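Local coordinates for protein similar to metal-dependent hydrolase (Staphylococcus aureus subsp. aureus Mu50, PDB 3ESH), which is probably a metal-dependent hydrolase of the metallo-beta-lactamase superfamily, with a substrate that has not been established, at residues N12-M18 with Q43-H49; A22-V27 with L217-Y222; T107-H113 with H203-I207; T118-A124 with K157-S161; P175-M179 with I191-E195. The contacts are given in a common frame with arbitrary orientation. Numbering follows the deposited sequence.

Contact 1: residues N12-M18 with Q43-H49; sequences NGGNTKM and QINLPTH
This is a two-stranded antiparallel ribbon, formed by strands 15-18 and 43-47. The segment axes come within 4.6 Å, with N-to-C directions at 158°. Thr16 with Leu46 and Met18 with Ile44 are hydrogen-bonded pairs. Asn15 with Pro47 (CA-CA 4.0 Å) and Lys17 with Asn45 (4.7 Å) are non-hydrogen-bonded pairs, which suits Pro47, lacking an amide hydrogen.

Backbone bonds set the register. Thr16 N donates to Leu46 O (2.9 Å) and Leu46 N to Thr16 O (2.8 Å). Met18 N donates to Ile44 O (3.2 Å) and Ile44 N to Met18 O (2.8 Å). Beyond the strand end, Thr48 N reaches Gly14 O at 2.9 Å. Gly14 has phi/psi of 109/-161, which favour glycine.

Apolar packing lies on the face of Thr16, Met18, Ile44 and Leu46. Selenomethionine Met18 (chi1 m) puts CG 3.9 Å from Leu46 CD1, and Met23 of helix 20-24 touches both residues.

The other face carries Asn15, Lys17, Asn45 and Pro47. Lys17 forms a salt bridge with Asp82, and Asn15 OD1 accepts from Asp82 N. Asn15 ND2 gives a weak bond to Asn45 OD1 (3.1 Å). In the loop before, an Asx turn bonds Gly14 N to Asn12 OD1 at 3.2 Å.

Contact 2: residues A22-V27 with L217-Y222; sequences AMFGVV and LWVTAY
Trp218 (chi1 m, chi2 38°) lays one indole face against Val27, whose CG2 sits over the five-membered ring in a CH-pi contact. Phe24 meets Trp218 obliquely: its ring plane is at 88° to the six-membered ring, with centroids 6.0 Å apart. SE of selenomethionine Met23 (m, m, m) meets the edge of the Tyr222 ring, 3.4 Å from CE2, in a Met-aromatic contact.

Segment 217-222 is an irregular loop. One direct hydrogen bond joins the backbones, Ala221 N to Ala22 O (2.7 Å). A water bridges Val26 N (3.2 Å) and Val219 O (2.9 Å). Helix 20-24 gives way to a type II' turn, Phe24 to Val27, closed by Val27 N to Phe24 O (3.0 Å). Gly25 has positive phi (47°), and a CB there would clash with Val219 O.

Val26 of a second subunit packs on Ala22 and Tyr222. The arrangement is a helix-to-turn junction docked on a loop at a subunit interface, and Tyr222 also touches His185 of a possible metal site.

Contact 3: residues T107-H113 with H203-I207; sequences THMHFDH and HMGDI
Both segments are mainly loop, and their backbones come closest at Thr107 and Gly205, with CA atoms 5.9 Å apart. Segment 107-113 runs extended through His108 (phi/psi -170/165) and then enters a short helix at Phe111, with His110 at the N-cap position. His113 N bonds to His110 O at 3.0 Å. Segment 203-207 leaves a strand at His203 and turns through Gly205 (46/-145), where positive phi favours glycine and a CB would press on Thr107 CB. Ile207 N bonds to Met204 O at 3.1 Å.

Asp206 (chi1 m) is the centre of the side-chain contacts. His108 (chi1 p) donates a weak hydrogen bond from NE2 to Asp206 OD2 at 2.7 Å. On the other side of the ring, His108 ND1 lies a very short 2.4 Å from Thr107 OG1, a hydrogen bond in which either could be donor. Asp112 OD2 is 3.8 Å from Asp206 OD2, so two carboxylates crowd together. Thr107 CG2 meets the edge of the His203 ring, 3.8 Å from CD2.

Segment 107-113 reads Thr-His-Met-His-Phe-Asp-His, matching the HxHxDH signature of the metallo-beta-lactamase superfamily. His110, Asp206 and His185 face one vacant point, consistent with an unoccupied metal site.

Contact 4: residues T118-A124 with K157-S161; sequences TDQAGHA and KGDYS
Asp159 N faces two carbonyls across the gap between two loops. Asp159 N makes a weak hydrogen bond to Gly122 O at 3.4 Å and another weak one to His123 O, modelled at 2.8 Å. Gly122 and Gly158 lie side by side, with CA atoms 4.7 Å apart. Gly158 (phi/psi 166/174) has no room for a CB, which would clash with Thr118 CG2 and Gly122 O. Gly122 has positive phi (39°).

The contact is loop-to-loop packing. Loop 118-124 leads to strand 130-134. Loop 157-161 leads to the parallel neighbour of that strand in the sheet, 164-167. Within the loops, His123 N donates to Asp119 OD1 (3.3 Å). Ser161 N donates to Gly158 O at 2.7 Å, and Ser161 OG adds a weak bond to the same oxygen at 3.1 Å.

Other polar ends have partners outside. Thr118 OG1 bonds to Lys70, Lys157 NZ forms a salt bridge with Asp154, and Tyr160 OH bonds to Asn156 O. Tyr160 (chi1 p) offers its ring edge to Thr118 CG2, 3.3 Å from CD2.

Contact 5: residues P175-M179 with I191-E195; sequences PGIKM and IITIE
Strands 177-181 and 190-196 form a beta hairpin in a mixed sheet. The axes of 177-179 and 191-195 approach to 4.8 Å, with N-to-C directions at 162°.

The pairing begins at Gly176, just ahead of the strand. Gly176 O accepts from Glu195 N at 2.9 Å. The Gly176 phi/psi of 91/-22 favour glycine, and a CB would strike Glu195 O. Glu195 itself forms a salt bridge with Lys200.

Ile177 (m, m) sits opposite Ile194 in a non-hydrogen-bonded pair, CA-CA 4.8 Å. Ile177 CD1 touches Ile194 CG2 at 3.6 Å, and Ile177 CG2 reaches Ile192 CG2 at 3.9 Å.

Lys178 pairs with Thr193 as a hydrogen-bonded pair, CA-CA 5.2 Å. Lys178 N donates to Thr193 O and Thr193 N to Lys178 O, both at 3.0 Å. The Lys178 chain extends away from the partner strand, while Thr193 touches Phe240 of helix 226-242.

Selenomethionine Met179 faces Ile192, CA-CA 4.5 Å, and its CG lies 4.1 Å from Ile192 CG1. Ile177, Met179 and Ile192 all touch Leu105 of strand 103-105, so this face packs against the other large sheet. Thr193 (chi1 p) also gives a weak hydrogen bond from OG1 to Lys178 O at 3.3 Å.

How the contacts relate
Along the chain, contact 1 closes before contact 3 opens. Contacts 4 and 5 are nested inside the loop closed by contact 3, and contact 2 encloses all three. Contacts 1 and 2 alternate and touch where strand 15-19 runs into helix 20-24. Contact 5 lies in the sheet from 170-171 to 269-272. Contact 4 joins loops feeding the other seven-stranded sheet, its centre about 19 Å from that of contact 3, yet Tyr160 touches Met109. Contact 3, near the chain centre, lies at loops following a strand of each sheet, consistent with the probable active site of a metallo-beta-lactamase fold. Contacts 1 and 5 lie on opposite sides of the chain's centre, about 24 Å apart between centres.

Contact 1: residues N12-M18 with Q43-H49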
# COMPACT_ATOMS: atom_id res chain seq x y z
N ASN A 12 22.82 -31.20 -15.57
CA ASN A 12 24.01 -30.62 -14.96
C ASN A 12 24.36 -29.27 -15.60
O ASN A 12 25.11 -29.21 -16.58
CB ASN A 12 25.18 -31.58 -15.14
CG ASN A 12 26.31 -31.30 -14.20
OD1 ASN A 12 26.75 -30.16 -14.06
ND2 ASN A 12 26.81 -32.34 -13.54
N GLY A 13 23.82 -28.19 -15.03
CA GLY A 13 24.10 -26.87 -15.55
C GLY A 13 25.25 -26.20 -14.82
O GLY A 13 25.45 -24.99 -14.93
N GLY A 14 26.01 -27.00 -14.08
CA GLY A 14 27.15 -26.48 -13.35
C GLY A 14 26.91 -26.45 -11.85
O GLY A 14 26.02 -27.13 -11.34
N ASN A 15 27.71 -25.66 -11.15
CA ASN A 15 27.59 -25.54 -9.71
C ASN A 15 28.23 -24.25 -9.21
O ASN A 15 28.98 -23.59 -9.93
CB ASN A 15 28.28 -26.72 -9.02
CG ASN A 15 29.80 -26.57 -9.01
OD1 ASN A 15 30.45 -26.67 -10.06
ND2 ASN A 15 30.37 -26.31 -7.83
N THR A 16 27.93 -23.90 -7.96
CA THR A 16 28.47 -22.72 -7.33
C THR A 16 28.68 -23.01 -5.84
O THR A 16 27.98 -23.83 -5.26
CB THR A 16 27.51 -21.51 -7.45
OG1 THR A 16 26.29 -21.80 -6.77
CG2 THR A 16 27.22 -21.20 -8.91
N LYS A 17 29.66 -22.35 -5.23
CA LYS A 17 29.91 -22.53 -3.82
C LYS A 17 29.63 -21.18 -3.17
O LYS A 17 30.36 -20.21 -3.41
CB LYS A 17 31.35 -23.00 -3.57
CG LYS A 17 31.63 -24.44 -4.04
CD LYS A 17 32.84 -25.09 -3.34
CE LYS A 17 34.17 -24.71 -3.96
NZ LYS A 17 34.34 -25.34 -5.31
N MSE A 18 28.56 -21.12 -2.38
CA MSE A 18 28.16 -19.90 -1.71
C MSE A 18 28.40 -20.02 -0.21
O MSE A 18 28.35 -21.11 0.33
CB MSE A 18 26.67 -19.63 -1.95
CG MSE A 18 26.25 -19.46 -3.38
SE MSE A 18 27.23 -18.06 -4.22
CE MSE A 18 28.19 -19.18 -5.44
N GLN A 43 32.01 -22.13 2.74
CA GLN A 43 31.21 -22.26 1.53
C GLN A 43 30.57 -23.63 1.47
O GLN A 43 31.21 -24.62 1.81
CB GLN A 43 32.08 -22.11 0.29
CG GLN A 43 33.09 -20.97 0.31
CD GLN A 43 33.97 -20.95 -0.93
OE1 GLN A 43 34.74 -21.88 -1.18
NE2 GLN A 43 33.86 -19.89 -1.73
N ILE A 44 29.30 -23.69 1.05
CA ILE A 44 28.62 -24.97 0.89
C ILE A 44 28.43 -25.15 -0.61
O ILE A 44 28.31 -24.17 -1.34
CB ILE A 44 27.25 -25.03 1.60
CG1 ILE A 44 26.25 -24.12 0.90
CG2 ILE A 44 27.42 -24.67 3.08
CD1 ILE A 44 24.81 -24.29 1.36
N ASN A 45 28.42 -26.40 -1.07
CA ASN A 45 28.29 -26.69 -2.48
C ASN A 45 26.86 -26.69 -2.98
O ASN A 45 26.03 -27.46 -2.49
CB ASN A 45 28.94 -28.02 -2.82
CG ASN A 45 29.10 -28.22 -4.30
OD1 ASN A 45 29.80 -27.46 -4.96
ND2 ASN A 45 28.44 -29.25 -4.84
N LEU A 46 26.58 -25.84 -3.96
CA LEU A 46 25.24 -25.74 -4.52
C LEU A 46 25.17 -25.97 -6.02
O LEU A 46 25.50 -25.09 -6.82
CB LEU A 46 24.64 -24.36 -4.24
CG LEU A 46 24.32 -23.94 -2.80
CD1 LEU A 46 23.90 -22.50 -2.83
CD2 LEU A 46 23.23 -24.82 -2.19
N PRO A 47 24.74 -27.17 -6.43
CA PRO A 47 24.63 -27.45 -7.86
C PRO A 47 23.61 -26.48 -8.47
O PRO A 47 22.70 -26.00 -7.79
CB PRO A 47 24.10 -28.89 -7.91
CG PRO A 47 24.61 -29.48 -6.65
CD PRO A 47 24.45 -28.38 -5.63
N THR A 48 23.79 -26.18 -9.76
CA THR A 48 22.84 -25.34 -10.48
C THR A 48 22.37 -26.27 -11.60
O THR A 48 22.85 -26.19 -12.74
CB THR A 48 23.52 -24.08 -11.06
OG1 THR A 48 24.58 -24.47 -11.96
CG2 THR A 48 24.11 -23.22 -9.94
N HIS A 49 21.46 -27.18 -11.25
CA HIS A 49 20.94 -28.18 -12.18
C HIS A 49 19.50 -27.94 -12.67
O HIS A 49 18.54 -28.19 -11.95
CB HIS A 49 21.00 -29.58 -11.55
CG HIS A 49 22.39 -30.06 -11.24
ND1 HIS A 49 23.52 -29.45 -11.73
CD2 HIS A 49 22.81 -31.09 -10.47
CE1 HIS A 49 24.59 -30.09 -11.27
NE2 HIS A 49 24.19 -31.08 -10.50

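Contact 2: residues A22-V27 with L217-Y222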
# COMPACT_ATOMS: atom_id res chain seq x y z
N ALA A 22 25.41 -17.05 4.64
CA ALA A 22 24.48 -16.27 3.83
C ALA A 22 23.31 -17.12 3.35
O ALA A 22 22.19 -16.61 3.14
CB ALA A 22 25.22 -15.67 2.64
N MSE A 23 23.57 -18.41 3.16
CA MSE A 23 22.51 -19.32 2.71
C MSE A 23 21.59 -19.76 3.84
O MSE A 23 20.56 -20.37 3.57
CB MSE A 23 23.11 -20.56 2.05
CG MSE A 23 23.75 -20.32 0.71
SE MSE A 23 22.46 -19.83 -0.67
CE MSE A 23 21.48 -21.44 -0.70
N PHE A 24 21.96 -19.47 5.09
CA PHE A 24 21.13 -19.89 6.22
C PHE A 24 20.70 -18.76 7.15
O PHE A 24 20.04 -18.99 8.17
CB PHE A 24 21.84 -20.99 7.02
CG PHE A 24 21.83 -22.32 6.34
CD1 PHE A 24 22.97 -22.83 5.73
CD2 PHE A 24 20.66 -23.08 6.30
CE1 PHE A 24 22.96 -24.06 5.09
CE2 PHE A 24 20.63 -24.32 5.66
CZ PHE A 24 21.77 -24.81 5.06
N GLY A 25 21.07 -17.55 6.77
CA GLY A 25 20.70 -16.38 7.52
C GLY A 25 20.88 -16.43 9.02
O GLY A 25 22.00 -16.53 9.52
N VAL A 26 19.77 -16.37 9.75
CA VAL A 26 19.79 -16.36 11.20
C VAL A 26 20.18 -17.67 11.88
O VAL A 26 20.53 -17.66 13.06
CB VAL A 26 18.43 -15.93 11.76
CG1 VAL A 26 18.03 -14.59 11.14
CG2 VAL A 26 17.37 -17.00 11.51
N VAL A 27 20.13 -18.78 11.17
CA VAL A 27 20.48 -20.06 11.75
C VAL A 27 21.97 -20.12 12.08
O VAL A 27 22.82 -20.01 11.18
CB VAL A 27 20.13 -21.23 10.80
CG1 VAL A 27 20.53 -22.56 11.42
CG2 VAL A 27 18.64 -21.23 10.51
N LEU A 217 11.43 -21.04 9.11
CA LEU A 217 12.28 -19.99 9.67
C LEU A 217 13.70 -19.99 9.11
O LEU A 217 14.45 -19.03 9.29
CB LEU A 217 12.34 -20.12 11.19
CG LEU A 217 11.02 -19.91 11.94
CD1 LEU A 217 11.24 -20.07 13.43
CD2 LEU A 217 10.44 -18.54 11.62
N TRP A 218 14.08 -21.06 8.43
CA TRP A 218 15.41 -21.17 7.86
C TRP A 218 15.46 -20.64 6.43
O TRP A 218 15.46 -21.42 5.48
CB TRP A 218 15.88 -22.64 7.90
CG TRP A 218 16.24 -23.16 9.28
CD1 TRP A 218 15.61 -22.87 10.46
CD2 TRP A 218 17.28 -24.09 9.60
NE1 TRP A 218 16.19 -23.57 11.49
CE2 TRP A 218 17.21 -24.33 10.99
CE3 TRP A 218 18.25 -24.76 8.85
CZ2 TRP A 218 18.08 -25.20 11.64
CZ3 TRP A 218 19.12 -25.63 9.50
CH2 TRP A 218 19.02 -25.84 10.89
N VAL A 219 15.50 -19.32 6.28
CA VAL A 219 15.57 -18.70 4.96
C VAL A 219 16.94 -18.08 4.73
O VAL A 219 17.61 -17.68 5.68
CB VAL A 219 14.48 -17.62 4.78
CG1 VAL A 219 13.11 -18.23 4.95
CG2 VAL A 219 14.68 -16.48 5.77
N THR A 220 17.37 -18.00 3.47
CA THR A 220 18.68 -17.43 3.17
C THR A 220 18.69 -15.93 3.46
O THR A 220 17.64 -15.27 3.50
CB THR A 220 19.07 -17.63 1.69
OG1 THR A 220 18.47 -16.60 0.90
CG2 THR A 220 18.61 -18.98 1.19
N ALA A 221 19.89 -15.38 3.65
CA ALA A 221 20.03 -13.95 3.90
C ALA A 221 19.87 -13.20 2.57
O ALA A 221 19.71 -11.97 2.55
CB ALA A 221 21.38 -13.66 4.49
N TYR A 222 19.92 -13.95 1.46
CA TYR A 222 19.76 -13.38 0.12
C TYR A 222 18.34 -12.90 -0.11
O TYR A 222 18.10 -11.99 -0.90
CB TYR A 222 20.10 -14.41 -0.96
CG TYR A 222 21.56 -14.81 -1.02
CD1 TYR A 222 22.55 -13.87 -1.29
CD2 TYR A 222 21.95 -16.13 -0.78
CE1 TYR A 222 23.90 -14.23 -1.33
CE2 TYR A 222 23.30 -16.50 -0.82
CZ TYR A 222 24.26 -15.54 -1.09
OH TYR A 222 25.58 -15.89 -1.12
O HOH W 1 16.99 -16.28 8.20

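Contact 3: residues T107-H113 with H203-I207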
# COMPACT_ATOMS: atom_id res chain seq x y z
N THR A 107 12.27 -19.33 -12.27
CA THR A 107 11.76 -19.08 -10.93
C THR A 107 12.14 -17.64 -10.58
O THR A 107 11.39 -16.94 -9.92
CB THR A 107 12.41 -20.03 -9.91
OG1 THR A 107 13.79 -19.68 -9.74
CG2 THR A 107 12.31 -21.45 -10.39
N HIS A 108 13.32 -17.24 -11.04
CA HIS A 108 13.84 -15.89 -10.86
C HIS A 108 15.08 -15.70 -11.73
O HIS A 108 15.62 -16.66 -12.22
CB HIS A 108 14.11 -15.59 -9.37
CG HIS A 108 15.14 -16.47 -8.74
ND1 HIS A 108 15.06 -17.84 -8.77
CD2 HIS A 108 16.23 -16.16 -8.00
CE1 HIS A 108 16.05 -18.35 -8.07
NE2 HIS A 108 16.78 -17.35 -7.59
N MSE A 109 15.51 -14.45 -11.92
CA MSE A 109 16.63 -14.13 -12.81
C MSE A 109 18.04 -13.93 -12.23
O MSE A 109 18.90 -13.32 -12.87
CB MSE A 109 16.26 -12.91 -13.66
CG MSE A 109 15.10 -13.14 -14.60
SE MSE A 109 15.46 -14.44 -16.04
CE MSE A 109 16.94 -13.46 -16.81
N HIS A 110 18.27 -14.44 -11.02
CA HIS A 110 19.60 -14.32 -10.41
C HIS A 110 20.60 -15.07 -11.33
O HIS A 110 20.20 -15.95 -12.09
CB HIS A 110 19.56 -14.91 -9.00
CG HIS A 110 18.86 -14.02 -8.01
ND1 HIS A 110 18.56 -14.43 -6.73
CD2 HIS A 110 18.42 -12.75 -8.11
CE1 HIS A 110 17.97 -13.44 -6.09
NE2 HIS A 110 17.87 -12.41 -6.90
N PHE A 111 21.88 -14.71 -11.26
CA PHE A 111 22.87 -15.32 -12.14
C PHE A 111 22.97 -16.84 -12.02
O PHE A 111 23.15 -17.53 -13.02
CB PHE A 111 24.25 -14.69 -11.93
CG PHE A 111 25.02 -15.30 -10.79
CD1 PHE A 111 24.88 -14.82 -9.49
CD2 PHE A 111 25.90 -16.36 -11.02
CE1 PHE A 111 25.59 -15.39 -8.44
CE2 PHE A 111 26.62 -16.94 -9.97
CZ PHE A 111 26.47 -16.45 -8.68
N ASP A 112 22.86 -17.36 -10.80
CA ASP A 112 22.96 -18.80 -10.60
C ASP A 112 21.84 -19.55 -11.35
O ASP A 112 21.90 -20.76 -11.49
CB ASP A 112 22.93 -19.14 -9.10
CG ASP A 112 21.84 -18.39 -8.33
OD1 ASP A 112 21.76 -17.15 -8.47
OD2 ASP A 112 21.07 -19.05 -7.57
N HIS A 113 20.86 -18.82 -11.85
CA HIS A 113 19.74 -19.43 -12.57
C HIS A 113 19.62 -19.00 -14.04
O HIS A 113 19.14 -19.77 -14.87
CB HIS A 113 18.40 -19.12 -11.89
CG HIS A 113 18.23 -19.74 -10.53
ND1 HIS A 113 19.06 -19.46 -9.46
CD2 HIS A 113 17.32 -20.63 -10.06
CE1 HIS A 113 18.68 -20.14 -8.40
NE2 HIS A 113 17.63 -20.86 -8.74
N HIS A 203 8.44 -27.42 -7.31
CA HIS A 203 9.78 -26.87 -7.18
C HIS A 203 9.57 -25.48 -6.62
O HIS A 203 9.07 -24.60 -7.32
CB HIS A 203 10.49 -26.79 -8.53
CG HIS A 203 11.81 -26.09 -8.45
ND1 HIS A 203 12.81 -26.48 -7.59
CD2 HIS A 203 12.28 -25.00 -9.11
CE1 HIS A 203 13.84 -25.65 -7.71
NE2 HIS A 203 13.54 -24.76 -8.62
N MSE A 204 9.94 -25.28 -5.36
CA MSE A 204 9.77 -23.99 -4.72
C MSE A 204 10.95 -23.03 -4.90
O MSE A 204 11.09 -22.06 -4.15
CB MSE A 204 9.44 -24.20 -3.24
CG MSE A 204 7.98 -24.53 -3.08
SE MSE A 204 7.53 -25.12 -1.35
CE MSE A 204 7.85 -23.50 -0.42
N GLY A 205 11.78 -23.28 -5.92
CA GLY A 205 12.91 -22.41 -6.16
C GLY A 205 13.72 -22.05 -4.92
O GLY A 205 13.86 -22.86 -4.01
N ASP A 206 14.24 -20.83 -4.87
CA ASP A 206 15.06 -20.41 -3.74
C ASP A 206 14.30 -20.06 -2.46
O ASP A 206 14.84 -19.43 -1.56
CB ASP A 206 15.97 -19.25 -4.15
CG ASP A 206 17.12 -19.70 -5.01
OD1 ASP A 206 17.33 -20.93 -5.14
OD2 ASP A 206 17.85 -18.84 -5.57
N ILE A 207 13.05 -20.48 -2.38
CA ILE A 207 12.23 -20.25 -1.21
C ILE A 207 12.28 -21.57 -0.41
O ILE A 207 11.79 -21.66 0.72
CB ILE A 207 10.78 -19.82 -1.61
CG1 ILE A 207 10.40 -18.55 -0.87
CG2 ILE A 207 9.77 -20.90 -1.28
CD1 ILE A 207 11.40 -17.44 -1.02

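Contact 4: residues T118-A124 with K157-S161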
# COMPACT_ATOMS: atom_id res chain seq x y z
N THR A 118 22.08 -17.60 -22.39
CA THR A 118 22.69 -17.18 -23.64
C THR A 118 24.16 -17.54 -23.63
O THR A 118 24.73 -17.81 -22.58
CB THR A 118 22.60 -15.66 -23.83
OG1 THR A 118 23.41 -15.02 -22.84
CG2 THR A 118 21.17 -15.19 -23.71
N ASP A 119 24.77 -17.57 -24.80
CA ASP A 119 26.19 -17.83 -24.90
C ASP A 119 26.77 -16.43 -24.96
O ASP A 119 26.08 -15.46 -24.74
CB ASP A 119 26.52 -18.57 -26.22
CG ASP A 119 25.90 -17.91 -27.45
OD1 ASP A 119 26.01 -16.68 -27.59
OD2 ASP A 119 25.32 -18.63 -28.30
N GLN A 120 28.08 -16.34 -25.20
CA GLN A 120 28.73 -15.01 -25.29
C GLN A 120 28.24 -14.29 -26.54
O GLN A 120 28.03 -14.92 -27.58
CB GLN A 120 30.19 -15.17 -25.39
CG GLN A 120 30.58 -16.21 -24.45
CD GLN A 120 31.16 -17.36 -25.19
OE1 GLN A 120 30.48 -18.05 -26.00
NE2 GLN A 120 32.46 -17.60 -24.95
N ALA A 121 28.21 -12.97 -26.48
CA ALA A 121 27.68 -12.27 -27.63
C ALA A 121 26.16 -12.32 -27.40
O ALA A 121 25.37 -12.09 -28.32
CB ALA A 121 28.01 -12.96 -28.95
N GLY A 122 25.76 -12.65 -26.17
CA GLY A 122 24.36 -12.71 -25.79
C GLY A 122 23.39 -13.27 -26.80
O GLY A 122 22.24 -12.83 -26.83
N HIS A 123 23.81 -14.22 -27.63
CA HIS A 123 22.88 -14.78 -28.60
C HIS A 123 21.69 -15.36 -27.85
O HIS A 123 20.74 -14.64 -27.55
CB HIS A 123 23.51 -15.89 -29.43
CG HIS A 123 22.53 -16.61 -30.31
ND1 HIS A 123 22.77 -17.87 -30.83
CD2 HIS A 123 21.30 -16.25 -30.76
CE1 HIS A 123 21.73 -18.25 -31.55
NE2 HIS A 123 20.83 -17.29 -31.52
N ALA A 124 21.76 -16.65 -27.54
CA ALA A 124 20.68 -17.30 -26.81
C ALA A 124 20.66 -18.80 -26.99
O ALA A 124 20.32 -19.29 -28.05
CB ALA A 124 19.33 -16.75 -27.23
N LYS A 157 21.58 -10.64 -20.62
CA LYS A 157 20.49 -10.25 -21.52
C LYS A 157 20.70 -10.97 -22.86
O LYS A 157 21.80 -11.45 -23.13
CB LYS A 157 20.52 -8.74 -21.75
CG LYS A 157 20.26 -7.89 -20.51
CD LYS A 157 19.77 -6.52 -20.93
CE LYS A 157 19.35 -5.66 -19.75
NZ LYS A 157 20.51 -5.18 -18.96
N GLY A 158 19.66 -11.04 -23.69
CA GLY A 158 19.82 -11.70 -24.98
C GLY A 158 18.61 -12.09 -25.79
O GLY A 158 17.47 -11.97 -25.34
N ASP A 159 18.89 -12.56 -27.01
CA ASP A 159 17.91 -13.01 -28.01
C ASP A 159 16.65 -13.66 -27.47
O ASP A 159 15.58 -13.49 -28.04
CB ASP A 159 18.55 -14.01 -28.98
CG ASP A 159 19.40 -13.35 -30.02
OD1 ASP A 159 20.27 -12.54 -29.65
OD2 ASP A 159 19.20 -13.66 -31.22
N TYR A 160 16.81 -14.44 -26.41
CA TYR A 160 15.67 -15.13 -25.82
C TYR A 160 14.59 -14.12 -25.50
O TYR A 160 13.41 -14.43 -25.60
CB TYR A 160 16.08 -15.90 -24.56
CG TYR A 160 16.60 -15.04 -23.42
CD1 TYR A 160 15.73 -14.38 -22.55
CD2 TYR A 160 17.96 -14.90 -23.21
CE1 TYR A 160 16.22 -13.60 -21.51
CE2 TYR A 160 18.46 -14.12 -22.18
CZ TYR A 160 17.58 -13.48 -21.33
OH TYR A 160 18.09 -12.72 -20.30
N SER A 161 15.00 -12.91 -25.13
CA SER A 161 14.03 -11.88 -24.80
C SER A 161 13.05 -11.62 -25.95
O SER A 161 12.09 -10.89 -25.78
CB SER A 161 14.72 -10.57 -24.42
OG SER A 161 15.19 -9.88 -25.56

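Contact 5: residues P175-M179 with I191-E195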
# COMPACT_ATOMS: atom_id res chain seq x y z
N PRO A 175 -0.85 -27.63 -20.15
CA PRO A 175 -1.62 -28.26 -19.07
C PRO A 175 -0.77 -29.00 -18.03
O PRO A 175 0.19 -29.70 -18.37
CB PRO A 175 -2.57 -29.19 -19.83
CG PRO A 175 -2.83 -28.41 -21.08
CD PRO A 175 -1.43 -27.97 -21.46
N GLY A 176 -1.13 -28.83 -16.76
CA GLY A 176 -0.41 -29.51 -15.70
C GLY A 176 0.76 -28.74 -15.08
O GLY A 176 1.17 -29.03 -13.95
N ILE A 177 1.30 -27.77 -15.81
CA ILE A 177 2.42 -26.99 -15.31
C ILE A 177 1.89 -25.62 -14.89
O ILE A 177 1.44 -24.85 -15.73
CB ILE A 177 3.49 -26.79 -16.39
CG1 ILE A 177 3.74 -28.09 -17.16
CG2 ILE A 177 4.78 -26.30 -15.75
CD1 ILE A 177 4.39 -29.19 -16.36
N LYS A 178 1.95 -25.32 -13.60
CA LYS A 178 1.44 -24.04 -13.10
C LYS A 178 2.48 -23.18 -12.36
O LYS A 178 3.03 -23.59 -11.35
CB LYS A 178 0.23 -24.27 -12.18
CG LYS A 178 -0.88 -25.10 -12.83
CD LYS A 178 -2.15 -25.13 -11.99
CE LYS A 178 -3.23 -26.01 -12.63
NZ LYS A 178 -4.54 -26.00 -11.92
N MSE A 179 2.73 -21.99 -12.89
CA MSE A 179 3.68 -21.06 -12.28
C MSE A 179 2.93 -20.15 -11.32
O MSE A 179 1.79 -19.79 -11.59
CB MSE A 179 4.35 -20.22 -13.36
CG MSE A 179 5.09 -21.08 -14.32
SE MSE A 179 5.77 -20.00 -15.73
CE MSE A 179 7.40 -19.51 -14.95
N ILE A 191 7.32 -20.02 -8.04
CA ILE A 191 7.43 -21.45 -7.77
C ILE A 191 6.64 -22.16 -8.86
O ILE A 191 5.76 -21.58 -9.46
CB ILE A 191 6.87 -21.82 -6.38
CG1 ILE A 191 5.37 -21.57 -6.33
CG2 ILE A 191 7.54 -20.98 -5.29
CD1 ILE A 191 4.67 -22.40 -5.32
N ILE A 192 6.95 -23.42 -9.12
CA ILE A 192 6.26 -24.15 -10.18
C ILE A 192 5.75 -25.51 -9.69
O ILE A 192 6.43 -26.21 -8.94
CB ILE A 192 7.22 -24.36 -11.38
CG1 ILE A 192 7.71 -22.99 -11.87
CG2 ILE A 192 6.51 -25.09 -12.50
CD1 ILE A 192 8.99 -23.02 -12.69
N THR A 193 4.55 -25.87 -10.11
CA THR A 193 3.96 -27.15 -9.73
C THR A 193 3.67 -27.98 -10.98
O THR A 193 3.31 -27.43 -12.02
CB THR A 193 2.64 -26.96 -8.94
OG1 THR A 193 1.74 -26.16 -9.71
CG2 THR A 193 2.90 -26.28 -7.61
N ILE A 194 3.82 -29.29 -10.85
CA ILE A 194 3.58 -30.21 -11.95
C ILE A 194 2.56 -31.25 -11.51
O ILE A 194 2.70 -31.84 -10.45
CB ILE A 194 4.88 -30.93 -12.34
CG1 ILE A 194 6.02 -29.92 -12.42
CG2 ILE A 194 4.72 -31.61 -13.69
CD1 ILE A 194 7.37 -30.53 -12.66
N GLU A 195 1.52 -31.46 -12.32
CA GLU A 195 0.49 -32.44 -12.00
C GLU A 195 0.04 -33.22 -13.23
O GLU A 195 -0.30 -32.64 -14.24
CB GLU A 195 -0.73 -31.75 -11.38
CG GLU A 195 -0.52 -31.29 -9.94
CD GLU A 195 -1.69 -30.44 -9.42
OE1 GLU A 195 -1.67 -29.20 -9.61
OE2 GLU A 195 -2.63 -31.02 -8.83